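Local coordinates for protein myosin light chain 1 (Saccharomyces cerevisiae, PDB 1M45) that serves as a calmodulin-like light chain that binds IQ motifs of class II and class V myosins and of IQG1 during cytokinesis and septum formation, at residues T97-V102 and N133-Y138; D104-L109 and A119-L124. All coordinates share one frame; numbering follows the deposited sequence.

Contact 1: residues T97-V102 and N133-Y138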
ATOM      1  N   THR A  97     -14.186   2.244 -21.947  1.00 29.50           N
ATOM      2  CA  THR A  97     -14.395   3.649 -21.643  1.00 27.59           C
ATOM      3  C   THR A  97     -13.347   4.222 -20.691  1.00 25.41           C
ATOM      4  O   THR A  97     -13.365   5.414 -20.419  1.00 25.79           O
ATOM      5  CB  THR A  97     -15.706   3.818 -20.924  1.00 28.31           C
ATOM      6  OG1 THR A  97     -15.716   2.925 -19.807  1.00 28.47           O
ATOM      7  CG2 THR A  97     -16.901   3.370 -21.794  1.00 28.58           C
ATOM      8  N   GLY A  98     -12.497   3.384 -20.107  1.00 22.36           N
ATOM      9  CA  GLY A  98     -11.544   3.911 -19.136  1.00 20.81           C
ATOM     10  C   GLY A  98     -12.165   3.940 -17.755  1.00 20.96           C
ATOM     11  O   GLY A  98     -11.618   4.500 -16.844  1.00 19.87           O
ATOM     12  N   LYS A  99     -13.322   3.315 -17.613  1.00 20.96           N
ATOM     13  CA  LYS A  99     -14.012   3.291 -16.344  1.00 20.54           C
ATOM     14  C   LYS A  99     -14.356   1.885 -15.895  1.00 19.42           C
ATOM     15  O   LYS A  99     -14.538   0.968 -16.706  1.00 19.96           O
ATOM     16  CB  LYS A  99     -15.303   4.131 -16.422  1.00 21.70           C
ATOM     17  CG  LYS A  99     -15.037   5.616 -16.672  1.00 24.38           C
ATOM     18  CD  LYS A  99     -16.303   6.424 -16.617  1.00 28.83           C
ATOM     19  CE  LYS A  99     -16.004   7.913 -16.650  1.00 30.09           C
ATOM     20  NZ  LYS A  99     -15.357   8.331 -17.901  1.00 32.78           N
ATOM     21  N   VAL A 100     -14.451   1.730 -14.580  0.50 19.33           N
ATOM     22  CA  VAL A 100     -14.856   0.478 -13.966  0.50 18.53           C
ATOM     23  C   VAL A 100     -15.890   0.792 -12.894  0.50 17.89           C
ATOM     24  O   VAL A 100     -15.812   1.825 -12.234  0.50 16.85           O
ATOM     25  CB  VAL A 100     -13.621  -0.251 -13.404  0.50 19.19           C
ATOM     26  CG1 VAL A 100     -13.993  -1.413 -12.494  0.50 21.16           C
ATOM     27  CG2 VAL A 100     -12.764  -0.756 -14.567  0.50 18.91           C
ATOM     28  N   SER A 101     -16.868  -0.099 -12.729  1.00 17.50           N
ATOM     29  CA  SER A 101     -17.874   0.091 -11.696  1.00 17.49           C
ATOM     30  C   SER A 101     -17.217  -0.100 -10.335  1.00 17.08           C
ATOM     31  O   SER A 101     -16.243  -0.877 -10.207  1.00 16.41           O
ATOM     32  CB  SER A 101     -19.043  -0.870 -11.854  1.00 17.75           C
ATOM     33  OG  SER A 101     -18.628  -2.199 -11.611  1.00 17.30           O
ATOM     34  N   VAL A 102     -17.729   0.626  -9.341  1.00 16.24           N
ATOM     35  CA  VAL A 102     -17.204   0.490  -7.981  1.00 16.00           C
ATOM     36  C   VAL A 102     -17.365  -0.951  -7.496  1.00 15.99           C
ATOM     37  O   VAL A 102     -16.509  -1.475  -6.772  1.00 15.54           O
ATOM     38  CB  VAL A 102     -17.800   1.533  -7.022  1.00 18.08           C
ATOM     39  CG1 VAL A 102     -19.298   1.359  -6.864  1.00 17.05           C
ATOM     40  CG2 VAL A 102     -17.125   1.428  -5.670  1.00 16.60           C
ATOM     41  N   ASN A 133     -22.986   6.966 -12.538  1.00 26.27           N
ATOM     42  CA  ASN A 133     -23.244   5.621 -12.999  1.00 26.49           C
ATOM     43  C   ASN A 133     -22.563   4.610 -12.072  1.00 23.99           C
ATOM     44  O   ASN A 133     -22.492   3.434 -12.386  1.00 24.16           O
ATOM     45  CB  ASN A 133     -22.764   5.428 -14.444  1.00 27.61           C
ATOM     46  CG  ASN A 133     -23.376   6.452 -15.401  1.00 32.03           C
ATOM     47  OD1 ASN A 133     -22.891   7.585 -15.533  1.00 38.40           O
ATOM     48  ND2 ASN A 133     -24.462   6.067 -16.041  1.00 34.73           N
ATOM     49  N   GLY A 134     -22.087   5.082 -10.930  1.00 22.07           N
ATOM     50  CA  GLY A 134     -21.372   4.201 -10.029  1.00 21.14           C
ATOM     51  C   GLY A 134     -20.027   3.771 -10.586  1.00 20.36           C
ATOM     52  O   GLY A 134     -19.482   2.792 -10.100  1.00 19.78           O
ATOM     53  N   GLU A 135     -19.450   4.550 -11.506  1.00 20.80           N
ATOM     54  CA  GLU A 135     -18.150   4.221 -12.101  1.00 20.22           C
ATOM     55  C   GLU A 135     -16.980   5.091 -11.673  1.00 19.81           C
ATOM     56  O   GLU A 135     -17.144   6.249 -11.270  1.00 20.44           O
ATOM     57  CB  GLU A 135     -18.243   4.212 -13.620  1.00 21.32           C
ATOM     58  CG  GLU A 135     -19.201   3.131 -14.100  1.00 24.03           C
ATOM     59  CD  GLU A 135     -19.117   2.900 -15.591  1.00 30.77           C
ATOM     60  OE1 GLU A 135     -19.126   3.878 -16.347  1.00 31.34           O
ATOM     61  OE2 GLU A 135     -19.020   1.731 -15.999  1.00 36.15           O
ATOM     62  N   ILE A 136     -15.779   4.520 -11.819  1.00 18.49           N
ATOM     63  CA  ILE A 136     -14.543   5.186 -11.416  1.00 18.37           C
ATOM     64  C   ILE A 136     -13.626   5.243 -12.618  1.00 18.50           C
ATOM     65  O   ILE A 136     -13.504   4.255 -13.335  1.00 18.83           O
ATOM     66  CB  ILE A 136     -13.868   4.335 -10.299  1.00 18.34           C
ATOM     67  CG1 ILE A 136     -14.666   4.421  -9.011  1.00 19.08           C
ATOM     68  CG2 ILE A 136     -12.419   4.822 -10.009  1.00 17.77           C
ATOM     69  CD1 ILE A 136     -14.308   3.291  -8.016  1.00 17.95           C
ATOM     70  N   ASP A 137     -12.971   6.393 -12.823  1.00 18.29           N
ATOM     71  CA  ASP A 137     -11.964   6.547 -13.879  1.00 18.69           C
ATOM     72  C   ASP A 137     -10.717   5.830 -13.357  1.00 18.00           C
ATOM     73  O   ASP A 137     -10.102   6.300 -12.410  1.00 18.25           O
ATOM     74  CB  ASP A 137     -11.659   8.042 -14.102  1.00 19.00           C
ATOM     75  CG  ASP A 137     -10.686   8.262 -15.231  1.00 24.20           C
ATOM     76  OD1 ASP A 137      -9.602   7.673 -15.190  1.00 23.23           O
ATOM     77  OD2 ASP A 137     -10.937   8.966 -16.242  1.00 29.76           O
ATOM     78  N   TYR A 138     -10.379   4.682 -13.935  1.00 18.00           N
ATOM     79  CA  TYR A 138      -9.324   3.876 -13.308  1.00 17.40           C
ATOM     80  C   TYR A 138      -7.926   4.415 -13.505  1.00 17.65           C
ATOM     81  O   TYR A 138      -7.094   4.253 -12.629  1.00 15.93           O
ATOM     82  CB  TYR A 138      -9.391   2.415 -13.666  1.00 17.48           C
ATOM     83  CG  TYR A 138      -9.499   2.031 -15.119  1.00 14.79           C
ATOM     84  CD1 TYR A 138      -8.370   2.010 -15.938  1.00 18.68           C
ATOM     85  CD2 TYR A 138     -10.704   1.548 -15.635  1.00 16.58           C
ATOM     86  CE1 TYR A 138      -8.450   1.570 -17.257  1.00 19.62           C
ATOM     87  CE2 TYR A 138     -10.793   1.114 -16.949  1.00 18.88           C
ATOM     88  CZ  TYR A 138      -9.666   1.126 -17.754  1.00 20.73           C
ATOM     89  OH  TYR A 138      -9.778   0.700 -19.053  1.00 21.90           O
TER
HETATM   90  O   HOH W   1     -18.315   3.809 -18.899  1.00 49.10           O
HETATM   91  O   HOH W   2      -9.144   5.516 -17.204  1.00 22.09           O
HETATM   92  O   HOH W   3     -16.819  -0.156 -17.380  1.00 35.49           O
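The ring of Tyr-138 lies with one face over the Gly-98 peptide, its CE2 3.2 Å from Gly-98 C and its CZ 3.6 Å from Gly-98 CA. The overlap flanks the short two-stranded antiparallel sheet that joins the paired loops of an EF-hand domain pair. Tyr-138 CG stands between its backbone N and carbonyl carbon (chi1 50°), on the side from which the ring covers Gly-98; the tyrosine OH bonds Asp-93, which also takes the N-H of Gly-98. Gly-98 has a positive phi, at which a side chain would jam against the preceding carbonyl. In one of its two conformers Val-100 brings CG2 obliquely to the ring near CD2, a doubtful touch. Val-100 and Ile-136 form the hydrogen-bonded pair, with Val-100 N reaching Ile-136 O at 3.0 Å and Ile-136 N reaching Val-100 O at 2.7 Å; both side chains point to one face of the sheet, into the lobe. The ladder is completed by Tyr-138 N on Gly-98 O and Val-102 N on Gly-134 O. On the other face Lys-99 crosses Glu-135 at about a right angle, Lys-99 CD 3.8 Å from Glu-135 OE1, while Lys-99 NZ stays 6.0 Å from that oxygen, so the lysine touches the carboxylate with methylenes and not its ammonium. Ser-101 and Asp-137 each end a strand as an N-cap, bonding Asp-104 N and Lys-140 N. Thr-97 and Lys-99 belong to an inferred calcium site. A water links the two segments, lying 2.9 Å from Thr-97 OG1 and giving a hydrogen to Glu-135 OE1 at 2.7 Å.

Contact 2: residues D104-L109 and A119-L124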
ATOM      1  N   ASP A 104     -17.244  -3.685  -9.438  1.00 15.84           N
ATOM      2  CA  ASP A 104     -16.192  -4.485 -10.067  1.00 15.92           C
ATOM      3  C   ASP A 104     -14.829  -4.202  -9.427  1.00 15.63           C
ATOM      4  O   ASP A 104     -13.969  -5.097  -9.364  1.00 15.99           O
ATOM      5  CB  ASP A 104     -16.105  -4.230 -11.551  1.00 17.38           C
ATOM      6  CG  ASP A 104     -17.218  -4.905 -12.322  1.00 18.82           C
ATOM      7  OD1 ASP A 104     -17.843  -5.851 -11.798  1.00 24.06           O
ATOM      8  OD2 ASP A 104     -17.469  -4.583 -13.476  1.00 21.49           O
ATOM      9  N   LEU A 105     -14.625  -2.958  -8.976  1.00 15.69           N
ATOM     10  CA  LEU A 105     -13.341  -2.640  -8.352  1.00 15.41           C
ATOM     11  C   LEU A 105     -13.234  -3.400  -7.050  1.00 15.69           C
ATOM     12  O   LEU A 105     -12.175  -3.982  -6.714  1.00 15.24           O
ATOM     13  CB  LEU A 105     -13.168  -1.135  -8.164  1.00 15.97           C
ATOM     14  CG  LEU A 105     -11.890  -0.706  -7.420  1.00 15.98           C
ATOM     15  CD1 LEU A 105     -10.664  -1.271  -8.134  1.00 18.21           C
ATOM     16  CD2 LEU A 105     -11.807   0.862  -7.410  1.00 20.87           C
ATOM     17  N   ARG A 106     -14.328  -3.394  -6.287  1.00 15.97           N
ATOM     18  CA  ARG A 106     -14.316  -4.179  -5.045  1.00 14.79           C
ATOM     19  C   ARG A 106     -14.071  -5.653  -5.323  1.00 14.06           C
ATOM     20  O   ARG A 106     -13.318  -6.331  -4.578  1.00 15.46           O
ATOM     21  CB  ARG A 106     -15.603  -3.970  -4.257  1.00 14.42           C
ATOM     22  CG  ARG A 106     -15.603  -4.676  -2.923  1.00 14.52           C
ATOM     23  CD  ARG A 106     -16.786  -4.262  -2.055  1.00 16.56           C
ATOM     24  NE  ARG A 106     -16.614  -2.861  -1.649  1.00 15.75           N
ATOM     25  CZ  ARG A 106     -16.110  -2.468  -0.490  1.00 13.61           C
ATOM     26  NH1 ARG A 106     -15.703  -3.346   0.420  1.00 14.60           N
ATOM     27  NH2 ARG A 106     -15.964  -1.168  -0.247  1.00 15.48           N
ATOM     28  N   TYR A 107     -14.736  -6.177  -6.363  1.00 14.16           N
ATOM     29  CA  TYR A 107     -14.532  -7.544  -6.786  1.00 14.58           C
ATOM     30  C   TYR A 107     -13.070  -7.848  -7.085  1.00 14.52           C
ATOM     31  O   TYR A 107     -12.521  -8.841  -6.593  1.00 14.53           O
ATOM     32  CB  TYR A 107     -15.399  -7.840  -7.995  1.00 13.87           C
ATOM     33  CG  TYR A 107     -15.162  -9.212  -8.626  1.00 16.06           C
ATOM     34  CD1 TYR A 107     -15.894 -10.318  -8.220  1.00 19.73           C
ATOM     35  CD2 TYR A 107     -14.248  -9.368  -9.656  1.00 19.28           C
ATOM     36  CE1 TYR A 107     -15.688 -11.579  -8.831  1.00 18.62           C
ATOM     37  CE2 TYR A 107     -14.028 -10.611 -10.260  1.00 20.23           C
ATOM     38  CZ  TYR A 107     -14.753 -11.679  -9.843  1.00 17.85           C
ATOM     39  OH  TYR A 107     -14.554 -12.873 -10.445  1.00 19.21           O
ATOM     40  N   MET A 108     -12.442  -6.982  -7.876  0.50 14.06           N
ATOM     41  CA  MET A 108     -11.038  -7.143  -8.226  0.50 14.34           C
ATOM     42  C   MET A 108     -10.157  -7.207  -6.986  0.50 14.16           C
ATOM     43  O   MET A 108      -9.304  -8.077  -6.873  0.50 14.74           O
ATOM     44  CB  MET A 108     -10.550  -5.984  -9.104  0.50 14.15           C
ATOM     45  CG  MET A 108     -11.186  -5.882 -10.502  0.50 12.03           C
ATOM     46  SD  MET A 108     -10.634  -4.342 -11.309  0.50 15.51           S
ATOM     47  CE  MET A 108      -8.935  -4.732 -11.671  0.50 18.03           C
ATOM     48  N   LEU A 109     -10.360  -6.265  -6.070  1.00 13.64           N
ATOM     49  CA  LEU A 109      -9.507  -6.134  -4.917  1.00 12.89           C
ATOM     50  C   LEU A 109      -9.726  -7.123  -3.778  1.00 13.47           C
ATOM     51  O   LEU A 109      -8.779  -7.458  -3.099  1.00 14.14           O
ATOM     52  CB  LEU A 109      -9.576  -4.707  -4.365  1.00 12.17           C
ATOM     53  CG  LEU A 109      -9.154  -3.675  -5.421  1.00 15.03           C
ATOM     54  CD1 LEU A 109      -9.237  -2.324  -4.781  1.00 15.32           C
ATOM     55  CD2 LEU A 109      -7.701  -3.917  -5.893  1.00 12.64           C
ATOM     56  N   ALA A 119     -13.088  -4.071   4.587  1.00 13.81           N
ATOM     57  CA  ALA A 119     -12.670  -2.868   5.330  1.00 14.97           C
ATOM     58  C   ALA A 119     -11.551  -2.116   4.650  1.00 14.32           C
ATOM     59  O   ALA A 119     -11.585  -0.862   4.592  1.00 14.97           O
ATOM     60  CB  ALA A 119     -12.265  -3.217   6.767  1.00 14.46           C
ATOM     61  N   GLU A 120     -10.537  -2.826   4.163  1.00 13.67           N
ATOM     62  CA  GLU A 120      -9.444  -2.140   3.456  1.00 12.91           C
ATOM     63  C   GLU A 120      -9.962  -1.408   2.218  1.00 12.69           C
ATOM     64  O   GLU A 120      -9.537  -0.307   1.910  1.00 13.54           O
ATOM     65  CB  GLU A 120      -8.361  -3.138   3.044  1.00 13.04           C
ATOM     66  CG  GLU A 120      -7.500  -3.567   4.231  1.00 16.35           C
ATOM     67  CD  GLU A 120      -6.521  -4.677   3.857  1.00 19.88           C
ATOM     68  OE1 GLU A 120      -6.927  -5.709   3.272  1.00 16.34           O
ATOM     69  OE2 GLU A 120      -5.305  -4.508   4.108  1.00 21.40           O
ATOM     70  N   VAL A 121     -10.894  -2.048   1.495  1.00 12.14           N
ATOM     71  CA  VAL A 121     -11.456  -1.414   0.329  1.00 12.94           C
ATOM     72  C   VAL A 121     -12.331  -0.207   0.720  1.00 11.93           C
ATOM     73  O   VAL A 121     -12.295   0.812   0.034  1.00 12.62           O
ATOM     74  CB  VAL A 121     -12.172  -2.422  -0.581  1.00 12.46           C
ATOM     75  CG1 VAL A 121     -12.789  -1.692  -1.792  1.00 12.68           C
ATOM     76  CG2 VAL A 121     -11.156  -3.468  -1.063  1.00 14.41           C
ATOM     77  N   ASP A 122     -13.080  -0.325   1.819  1.00 12.69           N
ATOM     78  CA  ASP A 122     -13.824   0.857   2.308  1.00 13.91           C
ATOM     79  C   ASP A 122     -12.857   2.012   2.567  1.00 14.38           C
ATOM     80  O   ASP A 122     -13.098   3.143   2.147  1.00 15.50           O
ATOM     81  CB  ASP A 122     -14.577   0.597   3.621  1.00 13.73           C
ATOM     82  CG  ASP A 122     -15.691  -0.427   3.508  1.00 17.32           C
ATOM     83  OD1 ASP A 122     -16.187  -0.674   2.402  1.00 18.25           O
ATOM     84  OD2 ASP A 122     -16.111  -1.040   4.526  1.00 19.46           O
ATOM     85  N   GLU A 123     -11.746   1.720   3.261  1.00 15.64           N
ATOM     86  CA  GLU A 123     -10.793   2.774   3.575  1.00 16.02           C
ATOM     87  C   GLU A 123     -10.183   3.372   2.307  1.00 15.87           C
ATOM     88  O   GLU A 123     -10.073   4.598   2.175  1.00 15.67           O
ATOM     89  CB  GLU A 123      -9.693   2.294   4.548  1.00 18.27           C
ATOM     90  CG  GLU A 123      -8.973   3.458   5.272  1.00 20.64           C
ATOM     91  CD  GLU A 123      -8.104   2.980   6.432  1.00 21.82           C
ATOM     92  OE1 GLU A 123      -8.111   1.751   6.699  1.00 26.23           O
ATOM     93  OE2 GLU A 123      -7.426   3.797   7.090  1.00 17.36           O
ATOM     94  N   LEU A 124      -9.812   2.517   1.373  1.00 14.43           N
ATOM     95  CA  LEU A 124      -9.262   2.968   0.113  1.00 15.69           C
ATOM     96  C   LEU A 124     -10.193   3.924  -0.641  1.00 17.11           C
ATOM     97  O   LEU A 124      -9.736   4.941  -1.181  1.00 16.97           O
ATOM     98  CB  LEU A 124      -9.032   1.777  -0.825  1.00 15.68           C
ATOM     99  CG  LEU A 124      -8.737   2.055  -2.296  1.00 14.47           C
ATOM    100  CD1 LEU A 124      -7.359   2.718  -2.465  1.00 14.76           C
ATOM    101  CD2 LEU A 124      -8.767   0.733  -3.046  1.00 15.08           C
TER
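Arg-106 lays its guanidinium flat over Val-121, whose CG1 sits 3.5 Å above the plane of the group and over its centre, while Asp-122 meets the same group at its edge. Helix 102-111 leaves the first EF-hand of the domain pair and helix 118-125 enters the second; their short segments lie 10.4 Å apart at the axes and run at 132° to each other. Arg-106 has CG anti to its backbone N and a bend at chi3 (-68°) that turns NE aside; the guanidinium reaches the neighbouring helix. There NH2 makes a salt bridge of 2.7 Å with Asp-122 OD1, approaching nearly in line with the C-O bond, although the bond is clearly bent at the hydrogen, the oxygen is somewhat tilted from the guanidinium plane and the flat groups are turned 46° apart. NH1 has a second acid, Asp-118. Deeper between the helices, Leu-109 CB rests 3.9 Å from Val-121 CG2, the other branch of that valine, and Leu-109 CD1 meets Leu-124 CD2 at 3.5 Å, these leucine side chains crossing at about a right angle. Both leucines also pack on the bound IQ peptide, Leu-124 against an aromatic side chain. An alanine in place of Arg-106 would probably leave Asp-122 and Asp-118 without their cationic mate and strip the flat cover from Val-121 CG1. The contact grades from a leucine-valine interior that adjoins the peptide to a charged outer side, where one arginine serves two acids while its face shields a methyl.

From the N terminus the chain enters this lobe through helix 83-90 and reaches strand 99-101, runs directly into helix 102-111, passes a short linker to helix 118-125, and returns by a loop to strand 135-137 and helix 138-146. Contact 2 closes the smaller loop, with nine residues between its segments; contact 1 closes the larger one, which encloses it entirely. The two do not cross. Contact 1 joins the paired EF-hand loops, and contact 2 joins the helices that lie between them. They meet in the interior of the lobe, about 13 Å apart at their centres, where Ile-136 CD1 packs 3.5 Å from Leu-105 CD2.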